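Long-range contact in serpin B3 (Homo sapiens, PDB 4ZK0), which belongs to the serpin family and, as the squamous cell carcinoma antigen SCCA-1, probably acts as a protease inhibitor: residues M212-T217 / D281-R286. Residues are numbered along the deposited sequence; the frame is centred on the assembly and turned at random.
With ZN (zinc ion), chain B.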
loop_
_atom_site.group_PDB
_atom_site.type_symbol
_atom_site.label_atom_id
_atom_site.label_comp_id
_atom_site.label_asym_id
_atom_site.label_seq_id
_atom_site.Cartn_x
_atom_site.Cartn_y
_atom_site.Cartn_z
ATOM N N MET A 212 5.062 -6.035 24.366
ATOM C CA MET A 212 3.633 -6.289 24.192
ATOM C C MET A 212 2.784 -5.240 24.879
ATOM O O MET A 212 2.837 -5.090 26.083
ATOM C CB MET A 212 3.237 -7.671 24.715
ATOM C CG MET A 212 1.813 -8.067 24.286
ATOM S SD MET A 212 1.711 -8.344 22.492
ATOM C CE MET A 212 2.585 -9.866 22.290
ATOM N N MET A 213 1.999 -4.514 24.085
ATOM C CA MET A 213 1.111 -3.490 24.591
ATOM C C MET A 213 -0.160 -4.211 24.983
ATOM O O MET A 213 -0.534 -5.206 24.360
ATOM C CB MET A 213 0.808 -2.420 23.516
ATOM C CG MET A 213 2.060 -1.797 22.900
ATOM S SD MET A 213 1.605 -0.495 21.730
ATOM C CE MET A 213 0.707 -1.472 20.504
ATOM N N ARG A 214 -0.850 -3.693 25.981
ATOM C CA ARG A 214 -2.038 -4.389 26.497
ATOM C C ARG A 214 -3.112 -3.413 26.931
ATOM O O ARG A 214 -2.824 -2.399 27.592
ATOM C CB ARG A 214 -1.709 -5.287 27.689
ATOM C CG ARG A 214 -0.627 -6.294 27.397
ATOM C CD ARG A 214 -0.246 -7.039 28.668
ATOM N NE ARG A 214 0.549 -6.211 29.529
ATOM C CZ ARG A 214 0.806 -6.457 30.816
ATOM N NH1 ARG A 214 0.265 -7.489 31.455
ATOM N NH2 ARG A 214 1.584 -5.629 31.497
ATOM N N GLN A 215 -4.338 -3.801 26.623
ATOM C CA GLN A 215 -5.502 -2.969 26.838
ATOM C C GLN A 215 -6.724 -3.864 26.989
ATOM O O GLN A 215 -6.835 -4.861 26.294
ATOM C CB GLN A 215 -5.701 -2.133 25.567
ATOM C CG GLN A 215 -6.369 -0.853 25.802
ATOM C CD GLN A 215 -6.694 -0.190 24.492
ATOM O OE1 GLN A 215 -5.893 -0.158 23.578
ATOM N NE2 GLN A 215 -7.879 0.340 24.404
ATOM N N TYR A 216 -7.676 -3.460 27.804
ATOM C CA TYR A 216 -8.911 -4.196 27.916
ATOM C C TYR A 216 -10.039 -3.222 27.685
ATOM O O TYR A 216 -10.348 -2.415 28.550
ATOM C CB TYR A 216 -9.022 -4.852 29.297
ATOM C CG TYR A 216 -10.282 -5.688 29.477
ATOM C CD1 TYR A 216 -10.402 -6.908 28.847
ATOM C CD2 TYR A 216 -11.348 -5.248 30.274
ATOM C CE1 TYR A 216 -11.536 -7.681 28.985
ATOM C CE2 TYR A 216 -12.493 -6.025 30.429
ATOM C CZ TYR A 216 -12.572 -7.243 29.775
ATOM O OH TYR A 216 -13.665 -8.059 29.889
ATOM N N THR A 217 -10.643 -3.254 26.505
ATOM C CA THR A 217 -11.680 -2.292 26.179
ATOM C C THR A 217 -12.520 -2.954 25.139
ATOM O O THR A 217 -12.158 -4.023 24.655
ATOM C CB THR A 217 -11.115 -0.948 25.659
ATOM O OG1 THR A 217 -10.467 -1.126 24.387
ATOM C CG2 THR A 217 -10.130 -0.343 26.657
ATOM N N ASP A 281 -9.554 -8.333 25.735
ATOM C CA ASP A 281 -8.223 -8.215 26.251
ATOM C C ASP A 281 -7.257 -8.290 25.043
ATOM O O ASP A 281 -6.907 -9.376 24.546
ATOM C CB ASP A 281 -7.951 -9.354 27.259
ATOM C CG ASP A 281 -6.587 -9.230 27.901
ATOM O OD1 ASP A 281 -6.129 -8.092 28.094
ATOM O OD2 ASP A 281 -5.975 -10.258 28.213
ATOM N N LEU A 282 -6.822 -7.113 24.612
ATOM C CA LEU A 282 -6.038 -6.971 23.442
ATOM C C LEU A 282 -4.610 -6.826 23.838
ATOM O O LEU A 282 -4.264 -5.887 24.553
ATOM C CB LEU A 282 -6.491 -5.761 22.680
ATOM C CG LEU A 282 -5.625 -5.328 21.497
ATOM C CD1 LEU A 282 -5.551 -6.349 20.390
ATOM C CD2 LEU A 282 -6.135 -4.013 20.974
ATOM N N HIS A 283 -3.791 -7.751 23.345
ATOM C CA HIS A 283 -2.361 -7.675 23.472
ATOM C C HIS A 283 -1.834 -7.479 22.052
ATOM O O HIS A 283 -1.988 -8.355 21.175
ATOM C CB HIS A 283 -1.795 -8.973 24.035
ATOM C CG HIS A 283 -2.090 -9.199 25.481
ATOM N ND1 HIS A 283 -1.351 -10.083 26.247
ATOM C CD2 HIS A 283 -2.999 -8.644 26.307
ATOM C CE1 HIS A 283 -1.825 -10.084 27.476
ATOM N NE2 HIS A 283 -2.816 -9.217 27.544
ATOM N N LEU A 284 -1.227 -6.328 21.812
ATOM C CA LEU A 284 -0.708 -6.009 20.488
ATOM C C LEU A 284 0.747 -5.523 20.636
ATOM O O LEU A 284 1.030 -4.600 21.405
ATOM C CB LEU A 284 -1.577 -4.914 19.872
ATOM C CG LEU A 284 -1.238 -4.498 18.440
ATOM C CD1 LEU A 284 -1.681 -5.514 17.373
ATOM C CD2 LEU A 284 -1.843 -3.140 18.142
ATOM N N PRO A 285 1.664 -6.140 19.922
ATOM C CA PRO A 285 3.058 -5.710 20.015
ATOM C C PRO A 285 3.338 -4.274 19.495
ATOM O O PRO A 285 2.695 -3.795 18.537
ATOM C CB PRO A 285 3.798 -6.714 19.141
ATOM C CG PRO A 285 2.811 -7.262 18.231
ATOM C CD PRO A 285 1.457 -7.122 18.851
ATOM N N ARG A 286 4.302 -3.618 20.143
ATOM C CA ARG A 286 4.972 -2.472 19.562
ATOM C C ARG A 286 5.747 -3.058 18.442
ATOM O O ARG A 286 6.497 -4.021 18.648
ATOM C CB ARG A 286 5.959 -1.838 20.550
ATOM C CG ARG A 286 5.318 -0.910 21.539
ATOM C CD ARG A 286 6.356 -0.293 22.514
ATOM N NE ARG A 286 7.420 0.449 21.824
ATOM C CZ ARG A 286 7.441 1.763 21.582
ATOM N NH1 ARG A 286 6.471 2.566 21.981
ATOM N NH2 ARG A 286 8.476 2.294 20.948
HETATM ZN ZN ZN B . -4.236 -8.663 29.037
HETATM O O HOH W 1 -4.381 -6.480 29.744
#
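M213 and Q215 pair with L284 and L282 through four main-chain hydrogen bonds, which join strand 206-224 to strand 276-294 in antiparallel register. M213 and L284 exchange two of them, M213 N lying 2.9 Å from L284 O and L284 N bonding M213 O in return. Q215 and L282 do likewise, with L282 N 2.8 Å from Q215 O. At the non-hydrogen-bonded pair between them, R214 CA and H283 CA each direct a C-H at a carbonyl of the facing strand, with H283 CA 3.2 Å from M213 O.

On the face bearing M212, R214, Y216, P285, H283 and D281, the main side-chain contact is CH-pi. R214 CG sits over one face of the H283 imidazole, 3.6 Å from its centroid, and the arginine chain runs alongside the ring before its guanidinium turns almost perpendicular to it, where NH2 donates a hydrogen bond to D194 O. M212 starts with CG anti to the backbone N (chi1 -168°), and two further bends, at chi2 and chi3, lay SD over the L284–P285 peptide, 3.4 Å from P285 N, with P285 CD next to it.

The paired segments are parts of s3C (212-217) and s2C (281-286) in serpin beta-sheet C; s1C, strand 361-364, runs parallel to s2C along its other edge. D281 and H283, two residues apart and thus on one face, bind a zinc ion: H283 through NE2 at 2.1 Å, D281 through both carboxylate oxygens, OD1 being the nearer at 2.2 Å, with a water as a further ligand. H364 hydrogen-bonds D281 OD2 and stacks on H283, probably helping to orient both ligands.

Apolar packing marks the opposite face, that of M213, Q215, L282 and L284, where M213 CE reaches L284 CD2. At the end of the pairing the side chains of M213 and R286 cross at about a right angle, CG to CG 3.6 Å. V336 touches both M213 and L284, while the R286 guanidinium forms a salt bridge with E338.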